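3-oxoacyl-[acyl-carrier protein] synthase (Thermus thermophilus, PDB 1UB7) catalyses the condensation of an acetyl starter unit from acetyl-CoA with malonyl-ACP, the step that initiates bacterial fatty acid synthesis. Local coordinates at the interface of chains A and B. Coordinates in Å, arbitrary orientation; residue numbers count along the deposited sequence, not the author numbering. Chains: chain A/B, 3-oxoacyl-[acyl-carrier protein] synthase.

Contact 1: the interface of chains A and B. Residues chain A 49, 83; chain B 193-196, 203.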
ATOM      1  N   TYR A  49      17.812   1.602  -7.670  1.00 43.20           N
ATOM      2  CA  TYR A  49      16.777   1.838  -6.659  1.00 40.63           C
ATOM      3  C   TYR A  49      15.821   0.692  -6.387  1.00 35.67           C
ATOM      4  O   TYR A  49      15.919  -0.379  -6.993  1.00 35.95           O
ATOM      5  CB  TYR A  49      15.994   3.094  -7.006  1.00 42.51           C
ATOM      6  CG  TYR A  49      16.872   4.313  -6.965  1.00 52.03           C
ATOM      7  CD1 TYR A  49      17.653   4.675  -8.065  1.00 55.45           C
ATOM      8  CD2 TYR A  49      16.991   5.063  -5.797  1.00 58.99           C
ATOM      9  CE1 TYR A  49      18.536   5.752  -8.001  1.00 60.73           C
ATOM     10  CE2 TYR A  49      17.871   6.141  -5.720  1.00 66.52           C
ATOM     11  CZ  TYR A  49      18.638   6.478  -6.824  1.00 64.50           C
ATOM     12  OH  TYR A  49      19.498   7.548  -6.744  1.00 69.12           O
ATOM     13  N   ASP A  83      10.453   4.333  -5.037  1.00 34.74           N
ATOM     14  CA  ASP A  83      11.138   5.347  -5.827  1.00 42.23           C
ATOM     15  C   ASP A  83      10.456   6.699  -5.707  1.00 42.41           C
ATOM     16  O   ASP A  83      11.118   7.717  -5.522  1.00 45.76           O
ATOM     17  CB  ASP A  83      11.178   4.935  -7.298  1.00 41.16           C
ATOM     18  CG  ASP A  83      12.078   3.748  -7.542  1.00 44.15           C
ATOM     19  OD1 ASP A  83      12.298   2.955  -6.601  1.00 41.18           O
ATOM     20  OD2 ASP A  83      12.557   3.603  -8.684  1.00 54.11           O
TER
ATOM     21  N   VAL B 193      12.457   8.462  -3.183  1.00 86.89           N
ATOM     22  CA  VAL B 193      13.774   7.938  -2.846  1.00 81.61           C
ATOM     23  C   VAL B 193      14.712   7.970  -4.057  1.00 82.07           C
ATOM     24  O   VAL B 193      15.937   8.006  -3.904  1.00 78.91           O
ATOM     25  CB  VAL B 193      13.661   6.494  -2.300  1.00 75.17           C
ATOM     26  CG1 VAL B 193      15.032   5.956  -1.951  1.00 74.87           C
ATOM     27  CG2 VAL B 193      12.781   6.476  -1.069  1.00 70.37           C
ATOM     28  N   ALA B 194      14.134   7.981  -5.257  1.00 82.93           N
ATOM     29  CA  ALA B 194      14.917   8.007  -6.495  1.00 88.01           C
ATOM     30  C   ALA B 194      14.795   9.333  -7.265  1.00 91.01           C
ATOM     31  O   ALA B 194      13.752   9.994  -7.226  1.00 92.66           O
ATOM     32  CB  ALA B 194      14.496   6.845  -7.388  1.00 86.15           C
ATOM     33  N   PRO B 195      15.869   9.744  -7.970  1.00 90.88           N
ATOM     34  CA  PRO B 195      15.853  10.991  -8.741  1.00 88.01           C
ATOM     35  C   PRO B 195      15.468  10.762 -10.201  1.00 84.89           C
ATOM     36  O   PRO B 195      15.430  11.701 -10.993  1.00 85.87           O
ATOM     37  CB  PRO B 195      17.284  11.486  -8.601  1.00 86.85           C
ATOM     38  CG  PRO B 195      18.045  10.216  -8.712  1.00 89.60           C
ATOM     39  CD  PRO B 195      17.252   9.252  -7.829  1.00 89.80           C
ATOM     40  N   ARG B 196      15.191   9.511 -10.554  1.00 82.34           N
ATOM     41  CA  ARG B 196      14.819   9.178 -11.922  1.00 82.60           C
ATOM     42  C   ARG B 196      13.864   7.986 -12.020  1.00 82.93           C
ATOM     43  O   ARG B 196      13.860   7.092 -11.166  1.00 81.97           O
ATOM     44  CB  ARG B 196      16.082   8.914 -12.751  1.00 79.72           C
ATOM     45  CG  ARG B 196      17.012   7.858 -12.166  1.00 83.67           C
ATOM     46  CD  ARG B 196      16.379   6.476 -12.216  1.00 88.96           C
ATOM     47  NE  ARG B 196      17.245   5.424 -11.691  1.00 87.55           N
ATOM     48  CZ  ARG B 196      16.862   4.162 -11.516  1.00 84.81           C
ATOM     49  NH1 ARG B 196      15.621   3.788 -11.819  1.00 83.91           N
ATOM     50  NH2 ARG B 196      17.723   3.271 -11.049  1.00 80.46           N
ATOM     51  N   MET B 203      13.328  13.210 -12.535  1.00103.96           N
ATOM     52  CA  MET B 203      12.262  13.794 -11.729  1.00105.93           C
ATOM     53  C   MET B 203      12.728  15.065 -11.029  1.00108.94           C
ATOM     54  O   MET B 203      13.806  15.094 -10.432  1.00108.27           O
ATOM     55  CB  MET B 203      11.771  12.795 -10.670  1.00101.23           C
ATOM     56  CG  MET B 203      11.032  11.584 -11.217  1.00 95.44           C
ATOM     57  SD  MET B 203      10.328  10.572  -9.891  1.00 92.43           S
ATOM     58  CE  MET B 203      11.619   9.339  -9.657  1.00 84.17           C
TER

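Contact 2: the interface of chains A and B. Residues chain A 85-86; chain B 80, 82, 107, 143, 207, 308.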
ATOM      1  N   LEU A  85       6.446   8.862  -4.525  1.00 64.21           N
ATOM      2  CA  LEU A  85       5.155   8.799  -3.821  1.00 63.30           C
ATOM      3  C   LEU A  85       4.175   8.254  -4.874  1.00 61.35           C
ATOM      4  O   LEU A  85       3.236   7.511  -4.574  1.00 59.44           O
ATOM      5  CB  LEU A  85       4.715  10.197  -3.353  1.00 62.84           C
ATOM      6  CG  LEU A  85       5.503  10.858  -2.214  1.00 66.95           C
ATOM      7  CD1 LEU A  85       4.913  12.237  -1.901  1.00 63.30           C
ATOM      8  CD2 LEU A  85       5.451   9.964  -0.975  1.00 63.93           C
ATOM      9  N   PHE A  86       4.422   8.663  -6.114  1.00 56.36           N
ATOM     10  CA  PHE A  86       3.683   8.229  -7.287  1.00 57.30           C
ATOM     11  C   PHE A  86       4.556   8.618  -8.474  1.00 56.32           C
ATOM     12  O   PHE A  86       5.247   9.630  -8.437  1.00 61.40           O
ATOM     13  CB  PHE A  86       2.275   8.862  -7.389  1.00 58.68           C
ATOM     14  CG  PHE A  86       2.211  10.329  -7.036  1.00 62.90           C
ATOM     15  CD1 PHE A  86       2.245  10.747  -5.699  1.00 64.46           C
ATOM     16  CD2 PHE A  86       2.069  11.296  -8.037  1.00 62.55           C
ATOM     17  CE1 PHE A  86       2.135  12.108  -5.361  1.00 63.71           C
ATOM     18  CE2 PHE A  86       1.957  12.662  -7.713  1.00 63.97           C
ATOM     19  CZ  PHE A  86       1.989  13.069  -6.372  1.00 63.38           C
TER
ATOM     20  N   ASN B  80      -1.256   9.102  -1.036  1.00 36.56           N
ATOM     21  CA  ASN B  80      -0.015   9.276  -1.767  1.00 37.05           C
ATOM     22  C   ASN B  80       0.799  10.336  -1.038  1.00 42.44           C
ATOM     23  O   ASN B  80       1.852  10.772  -1.514  1.00 48.68           O
ATOM     24  CB  ASN B  80      -0.312   9.702  -3.194  1.00 34.46           C
ATOM     25  CG  ASN B  80      -1.244   8.735  -3.895  1.00 41.55           C
ATOM     26  OD1 ASN B  80      -0.859   7.608  -4.235  1.00 34.88           O
ATOM     27  ND2 ASN B  80      -2.489   9.163  -4.100  1.00 35.19           N
ATOM     28  N   PRO B  82       1.559  10.085   2.684  1.00 34.41           N
ATOM     29  CA  PRO B  82       1.576   9.554   4.054  1.00 35.60           C
ATOM     30  C   PRO B  82       2.467  10.398   4.969  1.00 39.49           C
ATOM     31  O   PRO B  82       3.437  11.000   4.499  1.00 32.27           O
ATOM     32  CB  PRO B  82       2.104   8.140   3.864  1.00 35.71           C
ATOM     33  CG  PRO B  82       3.055   8.302   2.678  1.00 33.40           C
ATOM     34  CD  PRO B  82       2.317   9.225   1.748  1.00 26.29           C
ATOM     35  N   LEU B 107      -0.723   2.573  -1.927  1.00 19.67           N
ATOM     36  CA  LEU B 107      -0.308   3.623  -2.853  1.00 25.00           C
ATOM     37  C   LEU B 107      -0.586   3.207  -4.291  1.00 28.01           C
ATOM     38  O   LEU B 107       0.048   2.286  -4.817  1.00 30.37           O
ATOM     39  CB  LEU B 107       1.198   3.921  -2.701  1.00 21.66           C
ATOM     40  CG  LEU B 107       1.616   4.901  -1.610  1.00 32.29           C
ATOM     41  CD1 LEU B 107       1.022   4.492  -0.247  1.00 28.09           C
ATOM     42  CD2 LEU B 107       3.138   4.946  -1.566  1.00 33.95           C
ATOM     43  N   ILE B 143       2.844  18.911  -0.143  1.00 47.58           N
ATOM     44  CA  ILE B 143       3.857  18.639  -1.158  1.00 50.81           C
ATOM     45  C   ILE B 143       3.715  19.504  -2.399  1.00 54.80           C
ATOM     46  O   ILE B 143       4.525  19.417  -3.322  1.00 59.64           O
ATOM     47  CB  ILE B 143       3.816  17.167  -1.626  1.00 48.10           C
ATOM     48  CG1 ILE B 143       2.544  16.913  -2.444  1.00 57.12           C
ATOM     49  CG2 ILE B 143       3.853  16.241  -0.433  1.00 44.64           C
ATOM     50  CD1 ILE B 143       2.529  15.575  -3.179  1.00 57.99           C
ATOM     51  N   LEU B 207       6.325  17.955  -7.535  1.00104.20           N
ATOM     52  CA  LEU B 207       5.370  17.350  -8.456  1.00 98.89           C
ATOM     53  C   LEU B 207       5.371  17.931  -9.868  1.00 96.17           C
ATOM     54  O   LEU B 207       5.303  19.148 -10.054  1.00 91.44           O
ATOM     55  CB  LEU B 207       3.953  17.441  -7.854  1.00 95.21           C
ATOM     56  CG  LEU B 207       2.723  16.868  -8.575  1.00 88.54           C
ATOM     57  CD1 LEU B 207       1.601  16.703  -7.569  1.00 86.21           C
ATOM     58  CD2 LEU B 207       2.278  17.777  -9.711  1.00 87.13           C
ATOM     59  N   ALA B 308      -2.242   8.901 -11.318  1.00 44.10           N
ATOM     60  CA  ALA B 308      -0.803   8.598 -11.359  1.00 47.33           C
ATOM     61  C   ALA B 308      -0.506   7.097 -11.379  1.00 49.98           C
ATOM     62  O   ALA B 308      -1.099   6.316 -10.616  1.00 46.61           O
ATOM     63  CB  ALA B 308      -0.092   9.255 -10.167  1.00 47.02           C
TER
HETATM   64  O   HOH W   1       1.091   6.265  -5.461  1.00 45.28           O

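Contact 3: the interface of chains A and B. Residues chain A 193-196; chain B 49, 82-83, 142.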
ATOM      1  N   VAL A 193       5.764  13.111   5.024  1.00 68.60           N
ATOM      2  CA  VAL A 193       5.000  14.341   4.828  1.00 67.75           C
ATOM      3  C   VAL A 193       4.657  15.034   6.158  1.00 68.30           C
ATOM      4  O   VAL A 193       4.340  16.221   6.163  1.00 70.17           O
ATOM      5  CB  VAL A 193       3.698  14.061   4.010  1.00 60.56           C
ATOM      6  CG1 VAL A 193       2.830  15.300   3.957  1.00 45.43           C
ATOM      7  CG2 VAL A 193       4.059  13.616   2.597  1.00 48.05           C
ATOM      8  N   ALA A 194       4.735  14.298   7.273  1.00 69.79           N
ATOM      9  CA  ALA A 194       4.450  14.848   8.610  1.00 73.77           C
ATOM     10  C   ALA A 194       5.718  14.919   9.477  1.00 79.99           C
ATOM     11  O   ALA A 194       6.570  14.026   9.426  1.00 80.03           O
ATOM     12  CB  ALA A 194       3.390  14.009   9.319  1.00 62.76           C
ATOM     13  N   PRO A 195       5.858  15.990  10.288  1.00 85.19           N
ATOM     14  CA  PRO A 195       7.010  16.208  11.175  1.00 85.17           C
ATOM     15  C   PRO A 195       6.887  15.595  12.572  1.00 85.31           C
ATOM     16  O   PRO A 195       7.859  15.572  13.324  1.00 86.69           O
ATOM     17  CB  PRO A 195       7.102  17.724  11.234  1.00 85.06           C
ATOM     18  CG  PRO A 195       5.653  18.108  11.282  1.00 85.13           C
ATOM     19  CD  PRO A 195       5.025  17.208  10.222  1.00 83.17           C
ATOM     20  N   ARG A 196       5.695  15.116  12.919  1.00 85.30           N
ATOM     21  CA  ARG A 196       5.462  14.507  14.229  1.00 88.98           C
ATOM     22  C   ARG A 196       4.414  13.401  14.153  1.00 87.37           C
ATOM     23  O   ARG A 196       3.686  13.292  13.166  1.00 90.23           O
ATOM     24  CB  ARG A 196       5.008  15.572  15.242  1.00 92.23           C
ATOM     25  CG  ARG A 196       3.714  16.315  14.875  1.00 97.66           C
ATOM     26  CD  ARG A 196       2.490  15.393  14.860  1.00102.20           C
ATOM     27  NE  ARG A 196       1.303  16.047  14.308  1.00104.91           N
ATOM     28  CZ  ARG A 196       0.230  15.401  13.852  1.00104.16           C
ATOM     29  NH1 ARG A 196       0.181  14.072  13.873  1.00103.16           N
ATOM     30  NH2 ARG A 196      -0.797  16.090  13.377  1.00 97.79           N
TER
ATOM     31  N   TYR B  49      -2.224  16.929   9.153  1.00 31.83           N
ATOM     32  CA  TYR B  49      -1.698  16.128   8.062  1.00 38.74           C
ATOM     33  C   TYR B  49      -2.673  15.046   7.613  1.00 40.46           C
ATOM     34  O   TYR B  49      -3.816  14.990   8.087  1.00 42.28           O
ATOM     35  CB  TYR B  49      -0.366  15.527   8.481  1.00 39.93           C
ATOM     36  CG  TYR B  49       0.651  16.607   8.767  1.00 42.79           C
ATOM     37  CD1 TYR B  49       0.679  17.252  10.004  1.00 42.73           C
ATOM     38  CD2 TYR B  49       1.540  17.033   7.778  1.00 43.41           C
ATOM     39  CE1 TYR B  49       1.563  18.299  10.254  1.00 47.34           C
ATOM     40  CE2 TYR B  49       2.433  18.082   8.014  1.00 53.93           C
ATOM     41  CZ  TYR B  49       2.439  18.710   9.256  1.00 57.43           C
ATOM     42  OH  TYR B  49       3.330  19.733   9.508  1.00 60.14           O
ATOM     43  N   PRO B  82       1.559  10.085   2.684  1.00 34.41           N
ATOM     44  CA  PRO B  82       1.576   9.554   4.054  1.00 35.60           C
ATOM     45  C   PRO B  82       2.467  10.398   4.969  1.00 39.49           C
ATOM     46  O   PRO B  82       3.437  11.000   4.499  1.00 32.27           O
ATOM     47  CB  PRO B  82       2.104   8.140   3.864  1.00 35.71           C
ATOM     48  CG  PRO B  82       3.055   8.302   2.678  1.00 33.40           C
ATOM     49  CD  PRO B  82       2.317   9.225   1.748  1.00 26.29           C
ATOM     50  N   ASP B  83       2.111  10.458   6.257  1.00 36.05           N
ATOM     51  CA  ASP B  83       2.872  11.213   7.254  1.00 40.20           C
ATOM     52  C   ASP B  83       4.313  10.714   7.257  1.00 45.35           C
ATOM     53  O   ASP B  83       5.256  11.501   7.365  1.00 46.03           O
ATOM     54  CB  ASP B  83       2.285  11.016   8.659  1.00 45.10           C
ATOM     55  CG  ASP B  83       0.935  11.720   8.859  1.00 49.31           C
ATOM     56  OD1 ASP B  83       0.270  12.053   7.858  1.00 53.07           O
ATOM     57  OD2 ASP B  83       0.530  11.922  10.031  1.00 43.00           O
ATOM     58  N   LYS B 142       0.774  19.792   1.426  1.00 40.63           N
ATOM     59  CA  LYS B 142       2.077  19.645   2.054  1.00 41.83           C
ATOM     60  C   LYS B 142       3.190  19.414   1.040  1.00 47.34           C
ATOM     61  O   LYS B 142       4.352  19.692   1.329  1.00 50.48           O
ATOM     62  CB  LYS B 142       2.064  18.476   3.045  1.00 34.01           C
ATOM     63  CG  LYS B 142       0.964  18.523   4.085  1.00 38.93           C
ATOM     64  CD  LYS B 142       0.999  19.793   4.907  1.00 33.83           C
ATOM     65  CE  LYS B 142      -0.048  19.732   6.006  1.00 38.35           C
ATOM     66  NZ  LYS B 142      -0.097  20.993   6.806  1.00 48.32           N
TER

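Contact 1: the interface of chains A and B
Loop packs against loop at the two-fold symmetric interface of the homodimer, where A:Tyr49 and A:Asp83 meet the B:Val193 to B:Arg196 segment and help to hold the subunits together. The join pairs a backbone grip with an aromatic support. The carbonyl oxygen of A:Asp83 accepts two nearly straight hydrogen bonds. That from B:Ala194 N, 3.0 Å from A:Asp83 O, lies in the carbonyl plane on a lone pair. The other, from B:Val193 N at 2.8 Å from A:Asp83 O, comes from 49° above the plane. Both donors are backbone N-H groups, and together they probably help to fix the path of the partner loop. The tyrosine then reads the shape of that loop. With chi1 at -64°, CG of A:Tyr49 stands anti to the carbonyl carbon, and the ring presents one face to B:Ala194, whose methyl CB sits 3.6 Å from the A:Tyr49 ring centroid in a CH-pi contact. B:Pro195 crosses the tyrosine at about a right angle, placing its CD 3.3 Å from A:Tyr49 CZ near the phenol end. The ring edge at A:Tyr49 CD1 points at a face of the B:Arg196 guanidinium, toward its rim, with the two planes 87° apart. The arginine's charge may also feel the A:Asp83 carboxylate, although B:Arg196 NH1 and A:Asp83 OD2 stay 4.4 Å apart. At the ring edge, in its plane, B:Arg196 NH2 lies 3.3 Å from A:Tyr49 CD1.

Contact 2: the interface of chains A and B
A loop of chain A ending in the one-residue strand at A:Phe86 enters a recess of chain B built from the end of strand 102-107 and the loops that carry B:Asn80, B:Ile143, B:Leu207 and B:Ala308. This dimer contact illustrates how one subunit can complete the interior of its neighbour. A chi1 of 42° wedges CG of A:Phe86 between its backbone N and carbonyl carbon and sends the ring into the partner. Two groups meet it on the same side of its plane, each near a different ortho carbon: the methyl CB of B:Ala308, 3.7 Å from A:Phe86 CD2, and B:Asn80 CB, 3.7 Å from A:Phe86 CD1. The far end meets B:Leu207, which crosses at about a right angle and lays CD1 in the ring plane, 3.8 Å from A:Phe86 CZ. B:Ile143 comes from the opposite direction to the phenylalanine, with its CD1 4.1 Å from the same A:Phe86 CZ. In this family a phenylalanine from the second subunit lines the acyl pocket, and A:Phe86 probably has that role here. A:Leu85 sets its side-chain carbons against the backbone oxygen of B:Asn80, bringing A:Leu85 CD1 3.4 Å from B:Asn80 O. A water bridges the two chains, 2.6 Å from A:Leu85 O and 2.7 Å from the amide oxygen B:Asn80 OD1.

Contact 3: the interface of chains A and B
A:Val193 and A:Ala194 press closely on B:Asp83 and B:Lys142, whereas A:Arg196 at the far end of the same segment is poorly ordered. In the tight part, A:Ala194 CB meets B:Asp83 CB at 3.3 Å, and A:Val193 CG1 lies 3.4 Å from B:Lys142 CB, closer than usual carbon packing. The valine reaches the lysine because its CG1 stands anti to the backbone N (chi1 173°), and the two side chains cross at about a right angle. Two backbone N-H groups converge on one carbonyl: A:Ala194 N bonds to B:Asp83 O at 2.8 Å in the carbonyl plane, on a lone pair, and A:Val193 N makes a more bent bond from well above that plane. The B:Tyr49 ring has A:Ala194 CA 3.7 Å above one face and, from its own chain, the side-chain amine nitrogen B:Lys142 NZ 4.0 Å above the other, both offset toward the rim. The looser edge probably borders solvent; there A:Arg196, weakly defined, approaches B:Tyr49 CD1. In the fold, the chain A loop follows strand 188-191, while B:Tyr49 immediately precedes helix 50-64, B:Asp83 directly precedes the short strand at 84, and B:Lys142 closes the 3-10 helix 140-142.

Contacts 1 and 3 are essentially the same contact with the chains exchanged, their C-alpha centres about 20 Å apart. Contact 2 lies between them, about 13 Å from contact 1 and 12 Å from contact 3, and shares B:Pro82 with the latter. The chain A stretch from A:Asp83 to A:Phe86 links contact 1 to contact 2, so the backbone grip at one end probably helps to place the phenylalanine at the other. Contact 2 is nearest to the predicted catalytic residues, its centre about 11 Å from B:Asn276 and 12 Å from B:His246. Dimerisation thus appears to couple adhesion with the shaping of each active site.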